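Local coordinates for protein AlyGC mutant - R241A (Glaciecola chathamensis S18K6, PDB 5GKQ) that is a mutant form of a polysaccharide lyase family 6 alginate lyase, an enzyme that cleaves the uronate polymer alginate by beta-elimination, at residues N133-N138 with H164-N169; T199-N204 with N223-N228; S124-Y129 with V148-R153. All coordinates share one frame; numbering follows the deposited sequence.

All three contacts join successive coils of one parallel beta-helix. Contacts 1 and 2 follow each other along the same wall: strand 165-167 pairs directly with strand 200-207, the centres of contacts 1 and 2 lie about 10 Å apart, and Asn169 ND2 is 2.8 Å from Asn204 OD1. Contact 3 belongs to another wall, its centre about 12 Å from that of contact 1 and about 15 Å from that of contact 2; across the interior Met150 CE meets Phe135 CD2 at 3.5 Å. One bound mannuronate lies against the wall of contact 3, where Arg153 reaches it. In contact 2 the side chain of Asn223 stays about 12 Å from a mannuronate, whereas in contact 3 the side chain of Val148 lies about 8 Å from a calcium ion.

Contact 1: residues N133-N138 with H164-N169; sequences NRFDHN and HRIDHN
His137 lays its imidazole over CB of His168 in a CH-pi contact, 3.4 Å from that CB to the ring centroid; the two rings, 7° from parallel, are slid so far that they barely overlap. Equivalent positions recur in this way on neighbouring coils of a parallel beta-helix, and here strands 134-136 and 165-167 run in exact parallel register. On the face carrying Arg134, Asp136, Arg165 and Asp167, charge pairs replace apolar packing. Arg134, extended and with CG anti to the backbone N (chi1 -177°), lies alongside Arg165 and grips Asp167 side-on: NE to OD1 at 2.7 Å and NH2 to OD2 at 2.8 Å, the guanidinium and carboxylate planes only 13° apart. Asp167 OD2 also accepts a hydrogen bond from ND1 of His168, so two bonds fix that oxygen. The arginine pair is probably tolerated because Asp136 lies over a face of the Arg134 guanidinium, with Asp167 nearby and Glu202 binding Arg165 NH1. Phe135 and Ile166 face the apolar interior, where Phe135 CB and Ile166 CG1 are 4.4 Å apart and both residues lean on Met150. Where the chain turns, asparagines suit the bend because each amide can donate and accept at once. Asn169 OD1 takes Asn138 N at 3.1 Å, while its ND2, which also serves Asn204 OD1, gives a nearly straight bond to Phe135 O, from above that carbonyl's plane.

Contact 2: residues T199-N204 with N223-N228; sequences TLVENN and NSIRNN
Strands 200-202 and 224-226 run parallel, their axes 4.7 Å apart at closest approach and 5° from perfect alignment, joined by the zigzag of backbone bonds proper to neighbouring coils of a parallel beta-helix: Ser224 N to Thr199 O, Val201 N to Ser224 O, and Arg226 N to Val201 O. At the start, Asn223 OD1 extends the ladder by accepting from Thr199 N at 2.9 Å, while its ND2 is held by Asn218. Inside, the branched chains of Val201 and Ile225 pack Val201 CB on Ile225 CG1 at 4.1 Å, suited to an interior of stacked aliphatic residues. On the other face Glu202 and Arg226 lie side by side. The Arg226 chain bends at chi3 (-92°), bringing NE within 3.0 Å of Glu202 OE2, which meets the guanidinium at its edge. Glu248 takes Arg226 NH1 and Arg165 takes Glu202 OE1, making the pair one link in a row of alternating charges. At the far end Asn203 and Asn227 adopt left-handed backbone conformations, which asparagine tolerates well. Beyond them Asn228 OD1 accepts from both N and ND2 of the nearly coplanar Asn204, the latter at 2.9 Å, and Asn228 ND2 binds Val201 O from the face opposite Arg226 N. Asn204 OD1 accepts from Asn169 ND2, and Asn204 ND2 also bonds Ile166 O. These two buried amides thus find their hydrogen-bond partners from coil to coil.

Contact 3: residues S124-Y129 with V148-R153; sequences SWVMVY and VTMAVR. With BEM (beta-D-mannopyranuronic acid), chain C.
Arg153, Val128 and Thr149 bury the most surface here, and they mark three different tasks along the pairing of strands 126-128 and 150-152. Arg153 runs its aliphatic stem beside Tyr129, Arg153 CB resting 3.6 Å from Tyr129 CE2 and the stem following the same ring toward OH. Met127 crosses this stem from the neighbouring coil; bent at chi2 (-89°), it sets SD 3.8 Å from Arg153 NE and lays CE against the small CB of Ala151. Flanked by Tyr129 and Met127, the extended arginine carries its guanidinium out to the sugar, where NH2 donates to the ring oxygen O5 of a bound mannuronate at 2.7 Å, approached at the guanidinium edge. A long, positively charged chain suits this place, as it spans from the strand to a uronate sugar, and Arg186 stands close beside it in the same pocket.

Val128 points the other way, into the interior. Its CG2 meets Met150 CE at 3.7 Å and Val152 CG2 at 4.1 Å, beta-branched residues stacking on successive coils, while the extended Met150 brings CE against both Val128 CG2 and Val126 CG1. Val126 rests its CB on Met150 CG in the same row.

Thr149 faces the corner that the other coil turns at Trp125. Its carbonyl oxygen accepts from two donors, Trp125 N at 2.8 Å and Val126 N, which ties the corner of one coil to the next, while its methyl CG2 lies 3.9 Å from CE3 of the Trp125 indole. Just before Trp125, Ser124 OG reaches a lone pair of Val148 O at 2.9 Å, the small hydroxyl extending the backbone ladder round the bend. The whole is typical of a right-handed parallel beta-helix of the pectate lyase-like kind, in which one face of a wall builds the core and the other carries the glycan-binding groove.

Contact 1: residues N133-N138 with H164-N169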
loop_
_atom_site.group_PDB
_atom_site.type_symbol
_atom_site.label_atom_id
_atom_site.label_comp_id
_atom_site.label_asym_id
_atom_site.label_seq_id
_atom_site.Cartn_x
_atom_site.Cartn_y
_atom_site.Cartn_z
ATOM N N ASN A 133 22.388 -31.863 19.348
ATOM C CA ASN A 133 21.001 -31.508 19.599
ATOM C C ASN A 133 20.060 -32.379 18.779
ATOM O O ASN A 133 20.467 -33.084 17.860
ATOM C CB ASN A 133 20.751 -30.038 19.292
ATOM C CG ASN A 133 21.377 -29.135 20.313
ATOM O OD1 ASN A 133 21.391 -29.440 21.503
ATOM N ND2 ASN A 133 21.911 -28.025 19.863
ATOM N N ARG A 134 18.788 -32.330 19.133
ATOM C CA ARG A 134 17.787 -33.063 18.387
ATOM C C ARG A 134 16.536 -32.220 18.223
ATOM O O ARG A 134 16.124 -31.513 19.141
ATOM C CB ARG A 134 17.444 -34.387 19.057
ATOM C CG ARG A 134 16.434 -35.213 18.253
ATOM C CD ARG A 134 16.395 -36.718 18.648
ATOM N NE ARG A 134 15.546 -37.550 17.827
ATOM C CZ ARG A 134 14.680 -38.449 18.317
ATOM N NH1 ARG A 134 14.546 -38.627 19.603
ATOM N NH2 ARG A 134 13.933 -39.180 17.518
ATOM N N PHE A 135 15.945 -32.290 17.036
ATOM C CA PHE A 135 14.698 -31.608 16.707
ATOM C C PHE A 135 13.834 -32.675 16.060
ATOM O O PHE A 135 14.150 -33.136 14.962
ATOM C CB PHE A 135 14.955 -30.431 15.763
ATOM C CG PHE A 135 13.750 -29.581 15.467
ATOM C CD1 PHE A 135 13.370 -28.571 16.325
ATOM C CD2 PHE A 135 13.016 -29.765 14.307
ATOM C CE1 PHE A 135 12.269 -27.785 16.043
ATOM C CE2 PHE A 135 11.915 -28.980 14.035
ATOM C CZ PHE A 135 11.547 -27.989 14.897
ATOM N N ASP A 136 12.790 -33.123 16.747
ATOM C CA ASP A 136 12.092 -34.295 16.251
ATOM C C ASP A 136 10.606 -34.198 16.561
ATOM O O ASP A 136 10.185 -33.436 17.425
ATOM C CB ASP A 136 12.684 -35.586 16.820
ATOM C CG ASP A 136 12.301 -35.816 18.282
ATOM O OD1 ASP A 136 12.993 -35.256 19.163
ATOM O OD2 ASP A 136 11.309 -36.544 18.536
ATOM N N HIS A 137 9.822 -34.939 15.784
ATOM C CA HIS A 137 8.377 -35.049 15.949
ATOM C C HIS A 137 7.712 -33.696 16.121
ATOM O O HIS A 137 6.823 -33.523 16.953
ATOM C CB HIS A 137 8.042 -35.979 17.098
ATOM C CG HIS A 137 8.513 -37.369 16.865
ATOM N ND1 HIS A 137 9.807 -37.764 17.117
ATOM C CD2 HIS A 137 7.879 -38.451 16.360
ATOM C CE1 HIS A 137 9.947 -39.034 16.788
ATOM N NE2 HIS A 137 8.790 -39.476 16.333
ATOM N N ASN A 138 8.127 -32.739 15.300
ATOM C CA ASN A 138 7.588 -31.397 15.350
ATOM C C ASN A 138 6.701 -31.133 14.141
ATOM O O ASN A 138 6.593 -31.944 13.228
ATOM C CB ASN A 138 8.714 -30.374 15.446
ATOM C CG ASN A 138 9.404 -30.399 16.792
ATOM O OD1 ASN A 138 8.805 -30.064 17.812
ATOM N ND2 ASN A 138 10.672 -30.783 16.805
ATOM N N HIS A 164 24.022 -32.987 14.910
ATOM C CA HIS A 164 22.624 -32.684 15.166
ATOM C C HIS A 164 21.754 -33.719 14.501
ATOM O O HIS A 164 22.155 -34.334 13.515
ATOM C CB HIS A 164 22.223 -31.330 14.607
ATOM C CG HIS A 164 22.848 -30.185 15.315
ATOM N ND1 HIS A 164 23.064 -30.188 16.670
ATOM C CD2 HIS A 164 23.311 -29.001 14.857
ATOM C CE1 HIS A 164 23.632 -29.051 17.022
ATOM N NE2 HIS A 164 23.796 -28.315 15.940
ATOM N N ARG A 165 20.540 -33.876 14.983
ATOM C CA ARG A 165 19.684 -34.881 14.393
ATOM C C ARG A 165 18.274 -34.342 14.279
ATOM O O ARG A 165 17.703 -33.853 15.269
ATOM C CB ARG A 165 19.786 -36.147 15.226
ATOM C CG ARG A 165 18.827 -37.152 14.842
ATOM C CD ARG A 165 19.073 -38.395 15.632
ATOM N NE ARG A 165 17.808 -38.962 15.958
ATOM C CZ ARG A 165 17.260 -39.951 15.260
ATOM N NH1 ARG A 165 17.857 -40.502 14.216
ATOM N NH2 ARG A 165 16.096 -40.396 15.631
ATOM N N ILE A 166 17.725 -34.395 13.067
ATOM C CA ILE A 166 16.482 -33.743 12.709
ATOM C C ILE A 166 15.612 -34.802 12.073
ATOM O O ILE A 166 15.880 -35.216 10.946
ATOM C CB ILE A 166 16.714 -32.573 11.750
ATOM C CG1 ILE A 166 17.597 -31.499 12.398
ATOM C CG2 ILE A 166 15.386 -32.019 11.284
ATOM C CD1 ILE A 166 18.222 -30.517 11.421
ATOM N N ASP A 167 14.574 -35.246 12.777
ATOM C CA ASP A 167 13.895 -36.457 12.340
ATOM C C ASP A 167 12.417 -36.419 12.685
ATOM O O ASP A 167 12.003 -35.743 13.624
ATOM C CB ASP A 167 14.548 -37.713 12.936
ATOM C CG ASP A 167 14.309 -37.855 14.437
ATOM O OD1 ASP A 167 15.125 -37.337 15.210
ATOM O OD2 ASP A 167 13.317 -38.495 14.838
ATOM N N HIS A 168 11.627 -37.153 11.895
ATOM C CA HIS A 168 10.190 -37.350 12.130
ATOM C C HIS A 168 9.410 -36.039 12.218
ATOM O O HIS A 168 8.384 -35.977 12.898
ATOM C CB HIS A 168 9.918 -38.178 13.390
ATOM C CG HIS A 168 10.279 -39.626 13.265
ATOM N ND1 HIS A 168 11.525 -40.115 13.597
ATOM C CD2 HIS A 168 9.549 -40.695 12.875
ATOM C CE1 HIS A 168 11.551 -41.419 13.397
ATOM N NE2 HIS A 168 10.365 -41.796 12.957
ATOM N N ASN A 169 9.869 -34.987 11.542
ATOM C CA ASN A 169 9.159 -33.717 11.567
ATOM C C ASN A 169 8.195 -33.613 10.394
ATOM O O ASN A 169 8.507 -34.041 9.278
ATOM C CB ASN A 169 10.122 -32.547 11.506
ATOM C CG ASN A 169 11.056 -32.502 12.660
ATOM O OD1 ASN A 169 10.713 -32.035 13.730
ATOM N ND2 ASN A 169 12.262 -32.989 12.450
#

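Contact 2: residues T199-N204 with N223-N228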
loop_
_atom_site.group_PDB
_atom_site.type_symbol
_atom_site.label_atom_id
_atom_site.label_comp_id
_atom_site.label_asym_id
_atom_site.label_seq_id
_atom_site.Cartn_x
_atom_site.Cartn_y
_atom_site.Cartn_z
ATOM N N THR A 199 25.390 -33.173 10.161
ATOM C CA THR A 199 23.979 -33.135 10.503
ATOM C C THR A 199 23.231 -34.236 9.779
ATOM O O THR A 199 23.466 -34.488 8.599
ATOM C CB THR A 199 23.398 -31.791 10.143
ATOM O OG1 THR A 199 24.075 -30.788 10.902
ATOM C CG2 THR A 199 21.948 -31.770 10.451
ATOM N N LEU A 200 22.356 -34.918 10.506
ATOM C CA LEU A 200 21.512 -35.977 9.975
ATOM C C LEU A 200 20.084 -35.468 9.863
ATOM O O LEU A 200 19.504 -35.011 10.852
ATOM C CB LEU A 200 21.542 -37.209 10.873
ATOM C CG LEU A 200 20.591 -38.334 10.463
ATOM C CD1 LEU A 200 21.232 -39.265 9.437
ATOM C CD2 LEU A 200 20.113 -39.106 11.661
ATOM N N VAL A 201 19.517 -35.573 8.669
ATOM C CA VAL A 201 18.162 -35.121 8.367
ATOM C C VAL A 201 17.416 -36.343 7.857
ATOM O O VAL A 201 17.544 -36.697 6.679
ATOM C CB VAL A 201 18.154 -34.001 7.320
ATOM C CG1 VAL A 201 16.745 -33.561 7.013
ATOM C CG2 VAL A 201 19.029 -32.838 7.756
ATOM N N GLU A 202 16.638 -37.000 8.711
ATOM C CA GLU A 202 16.054 -38.259 8.279
ATOM C C GLU A 202 14.633 -38.432 8.780
ATOM O O GLU A 202 14.263 -37.957 9.850
ATOM C CB GLU A 202 16.906 -39.473 8.694
ATOM C CG GLU A 202 16.770 -39.926 10.100
ATOM C CD GLU A 202 17.507 -41.227 10.375
ATOM O OE1 GLU A 202 17.384 -41.715 11.508
ATOM O OE2 GLU A 202 18.203 -41.767 9.490
ATOM N N ASN A 203 13.837 -39.093 7.948
ATOM C CA ASN A 203 12.468 -39.477 8.247
ATOM C C ASN A 203 11.538 -38.289 8.429
ATOM O O ASN A 203 10.600 -38.359 9.217
ATOM C CB ASN A 203 12.410 -40.384 9.467
ATOM C CG ASN A 203 12.634 -41.818 9.108
ATOM O OD1 ASN A 203 13.474 -42.488 9.705
ATOM N ND2 ASN A 203 11.884 -42.306 8.124
ATOM N N ASN A 204 11.757 -37.205 7.696
ATOM C CA ASN A 204 10.827 -36.092 7.732
ATOM C C ASN A 204 9.918 -36.100 6.512
ATOM O O ASN A 204 10.219 -36.703 5.483
ATOM C CB ASN A 204 11.578 -34.777 7.825
ATOM C CG ASN A 204 12.637 -34.804 8.882
ATOM O OD1 ASN A 204 12.381 -34.500 10.052
ATOM N ND2 ASN A 204 13.838 -35.180 8.490
ATOM N N ASN A 223 27.083 -33.868 5.642
ATOM C CA ASN A 223 25.751 -34.089 6.163
ATOM C C ASN A 223 25.130 -35.321 5.532
ATOM O O ASN A 223 25.611 -35.857 4.532
ATOM C CB ASN A 223 24.851 -32.901 5.893
ATOM C CG ASN A 223 25.338 -31.677 6.551
ATOM O OD1 ASN A 223 25.800 -31.723 7.685
ATOM N ND2 ASN A 223 25.277 -30.558 5.839
ATOM N N SER A 224 24.021 -35.749 6.120
ATOM C CA SER A 224 23.383 -36.994 5.728
ATOM C C SER A 224 21.891 -36.734 5.652
ATOM O O SER A 224 21.244 -36.516 6.679
ATOM C CB SER A 224 23.715 -38.106 6.708
ATOM O OG SER A 224 23.161 -39.327 6.289
ATOM N N ILE A 225 21.355 -36.721 4.434
ATOM C CA ILE A 225 19.942 -36.466 4.200
ATOM C C ILE A 225 19.339 -37.747 3.647
ATOM O O ILE A 225 19.637 -38.137 2.517
ATOM C CB ILE A 225 19.740 -35.278 3.259
ATOM C CG1 ILE A 225 20.326 -34.025 3.900
ATOM C CG2 ILE A 225 18.278 -35.077 2.986
ATOM C CD1 ILE A 225 20.416 -32.822 2.995
ATOM N N ARG A 226 18.508 -38.421 4.443
ATOM C CA ARG A 226 18.059 -39.756 4.075
ATOM C C ARG A 226 16.655 -40.042 4.588
ATOM O O ARG A 226 16.216 -39.487 5.594
ATOM C CB ARG A 226 19.012 -40.839 4.600
ATOM C CG ARG A 226 19.416 -40.684 6.039
ATOM C CD ARG A 226 20.293 -41.820 6.493
ATOM N NE ARG A 226 19.485 -42.883 7.064
ATOM C CZ ARG A 226 19.519 -44.152 6.680
ATOM N NH1 ARG A 226 20.357 -44.542 5.735
ATOM N NH2 ARG A 226 18.733 -45.042 7.269
ATOM N N ASN A 227 15.959 -40.927 3.879
ATOM C CA ASN A 227 14.668 -41.466 4.307
ATOM C C ASN A 227 13.598 -40.390 4.462
ATOM O O ASN A 227 12.647 -40.563 5.222
ATOM C CB ASN A 227 14.815 -42.265 5.597
ATOM C CG ASN A 227 15.723 -43.448 5.421
ATOM O OD1 ASN A 227 16.937 -43.300 5.349
ATOM N ND2 ASN A 227 15.149 -44.629 5.333
ATOM N N ASN A 228 13.722 -39.289 3.721
ATOM C CA ASN A 228 12.708 -38.246 3.709
ATOM C C ASN A 228 11.751 -38.437 2.543
ATOM O O ASN A 228 12.069 -39.071 1.543
ATOM C CB ASN A 228 13.343 -36.864 3.627
ATOM C CG ASN A 228 14.322 -36.623 4.732
ATOM O OD1 ASN A 228 13.954 -36.211 5.827
ATOM N ND2 ASN A 228 15.582 -36.893 4.460
#

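Contact 3: residues S124-Y129 with V148-R153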
loop_
_atom_site.group_PDB
_atom_site.type_symbol
_atom_site.label_atom_id
_atom_site.label_comp_id
_atom_site.label_asym_id
_atom_site.label_seq_id
_atom_site.Cartn_x
_atom_site.Cartn_y
_atom_site.Cartn_z
ATOM N N SER A 124 13.603 -16.521 10.874
ATOM C CA SER A 124 13.466 -17.957 10.756
ATOM C C SER A 124 12.577 -18.493 11.879
ATOM O O SER A 124 12.241 -17.799 12.840
ATOM C CB SER A 124 14.836 -18.623 10.763
ATOM O OG SER A 124 15.544 -18.257 9.601
ATOM N N TRP A 125 12.152 -19.735 11.722
ATOM C CA TRP A 125 11.344 -20.359 12.743
ATOM C C TRP A 125 12.168 -21.209 13.703
ATOM O O TRP A 125 11.872 -21.216 14.902
ATOM C CB TRP A 125 10.221 -21.181 12.095
ATOM C CG TRP A 125 9.025 -20.320 11.791
ATOM C CD1 TRP A 125 8.968 -18.963 11.860
ATOM C CD2 TRP A 125 7.715 -20.751 11.401
ATOM N NE1 TRP A 125 7.718 -18.520 11.530
ATOM C CE2 TRP A 125 6.928 -19.598 11.248
ATOM C CE3 TRP A 125 7.133 -21.995 11.173
ATOM C CZ2 TRP A 125 5.598 -19.650 10.884
ATOM C CZ3 TRP A 125 5.811 -22.041 10.799
ATOM C CH2 TRP A 125 5.058 -20.878 10.657
ATOM N N VAL A 126 13.223 -21.880 13.232
ATOM C CA VAL A 126 14.048 -22.732 14.078
ATOM C C VAL A 126 15.516 -22.523 13.720
ATOM O O VAL A 126 15.896 -22.621 12.553
ATOM C CB VAL A 126 13.664 -24.220 13.948
ATOM C CG1 VAL A 126 14.506 -25.068 14.902
ATOM C CG2 VAL A 126 12.207 -24.423 14.246
ATOM N N MET A 127 16.350 -22.273 14.732
ATOM C CA MET A 127 17.777 -22.043 14.536
ATOM C C MET A 127 18.575 -22.905 15.497
ATOM O O MET A 127 18.483 -22.722 16.711
ATOM C CB MET A 127 18.108 -20.568 14.729
ATOM C CG MET A 127 17.780 -19.738 13.504
ATOM S SD MET A 127 19.148 -19.662 12.358
ATOM C CE MET A 127 18.273 -19.302 10.849
ATOM N N VAL A 128 19.369 -23.825 14.961
ATOM C CA VAL A 128 20.123 -24.786 15.752
ATOM C C VAL A 128 21.588 -24.371 15.818
ATOM O O VAL A 128 22.188 -24.019 14.799
ATOM C CB VAL A 128 20.007 -26.203 15.162
ATOM C CG1 VAL A 128 20.416 -27.242 16.201
ATOM C CG2 VAL A 128 18.621 -26.448 14.614
ATOM N N TYR A 129 22.170 -24.440 17.021
ATOM C CA TYR A 129 23.601 -24.269 17.269
ATOM C C TYR A 129 24.091 -25.419 18.135
ATOM O O TYR A 129 23.339 -26.332 18.471
ATOM C CB TYR A 129 23.916 -22.937 17.963
ATOM C CG TYR A 129 23.233 -21.743 17.364
ATOM C CD1 TYR A 129 21.913 -21.465 17.654
ATOM C CD2 TYR A 129 23.913 -20.881 16.514
ATOM C CE1 TYR A 129 21.282 -20.372 17.106
ATOM C CE2 TYR A 129 23.282 -19.781 15.955
ATOM C CZ TYR A 129 21.970 -19.535 16.261
ATOM O OH TYR A 129 21.357 -18.440 15.719
ATOM N N VAL A 148 14.372 -18.705 5.765
ATOM C CA VAL A 148 14.313 -20.154 5.847
ATOM C C VAL A 148 13.565 -20.562 7.106
ATOM O O VAL A 148 13.714 -19.940 8.162
ATOM C CB VAL A 148 15.736 -20.730 5.820
ATOM C CG1 VAL A 148 16.525 -20.247 7.005
ATOM C CG2 VAL A 148 15.701 -22.218 5.803
ATOM N N THR A 149 12.719 -21.593 6.987
ATOM C CA THR A 149 11.933 -22.053 8.129
ATOM C C THR A 149 12.844 -22.557 9.244
ATOM O O THR A 149 12.682 -22.182 10.405
ATOM C CB THR A 149 10.948 -23.155 7.711
ATOM O OG1 THR A 149 10.238 -22.778 6.531
ATOM C CG2 THR A 149 9.937 -23.384 8.811
ATOM N N MET A 150 13.833 -23.380 8.899
ATOM C CA MET A 150 14.751 -23.961 9.862
ATOM C C MET A 150 16.155 -24.008 9.281
ATOM O O MET A 150 16.337 -24.419 8.139
ATOM C CB MET A 150 14.303 -25.369 10.249
ATOM C CG MET A 150 15.266 -26.091 11.148
ATOM S SD MET A 150 14.618 -27.675 11.656
ATOM C CE MET A 150 15.833 -28.167 12.880
ATOM N N ALA A 151 17.148 -23.607 10.069
ATOM C CA ALA A 151 18.536 -23.665 9.637
ATOM C C ALA A 151 19.412 -24.260 10.728
ATOM O O ALA A 151 19.057 -24.274 11.910
ATOM C CB ALA A 151 19.075 -22.288 9.283
ATOM N N VAL A 152 20.581 -24.735 10.316
ATOM C CA VAL A 152 21.632 -25.175 11.223
ATOM C C VAL A 152 22.818 -24.243 11.027
ATOM O O VAL A 152 23.445 -24.246 9.966
ATOM C CB VAL A 152 22.039 -26.625 10.970
ATOM C CG1 VAL A 152 23.318 -26.944 11.731
ATOM C CG2 VAL A 152 20.909 -27.563 11.358
ATOM N N ARG A 153 23.138 -23.452 12.036
ATOM C CA ARG A 153 24.202 -22.479 11.893
ATOM C C ARG A 153 25.539 -23.077 12.296
ATOM O O ARG A 153 25.610 -23.969 13.137
ATOM C CB ARG A 153 23.884 -21.230 12.705
ATOM C CG ARG A 153 22.876 -20.343 11.974
ATOM C CD ARG A 153 23.066 -18.901 12.322
ATOM N NE ARG A 153 22.409 -18.010 11.388
ATOM C CZ ARG A 153 22.986 -17.522 10.295
ATOM N NH1 ARG A 153 24.238 -17.853 9.998
ATOM N NH2 ARG A 153 22.308 -16.707 9.495
HETATM C C1 BEM C . 23.719 -13.769 7.884
HETATM C C2 BEM C . 24.727 -14.075 6.793
HETATM O O2 BEM C . 25.315 -15.345 7.027
HETATM C C3 BEM C . 24.050 -14.023 5.430
HETATM O O3 BEM C . 24.829 -14.600 4.396
HETATM C C4 BEM C . 22.763 -14.788 5.397
HETATM O O4 BEM C . 22.132 -14.345 4.208
HETATM C C5 BEM C . 21.902 -14.383 6.570
HETATM O O5 BEM C . 22.618 -14.660 7.766
HETATM C C6 BEM C . 20.576 -15.058 6.383
HETATM O O6B BEM C . 20.108 -15.862 7.218
HETATM O O6A BEM C . 20.051 -14.874 5.271
HETATM O O1 BEM C . 24.374 -13.880 9.146
#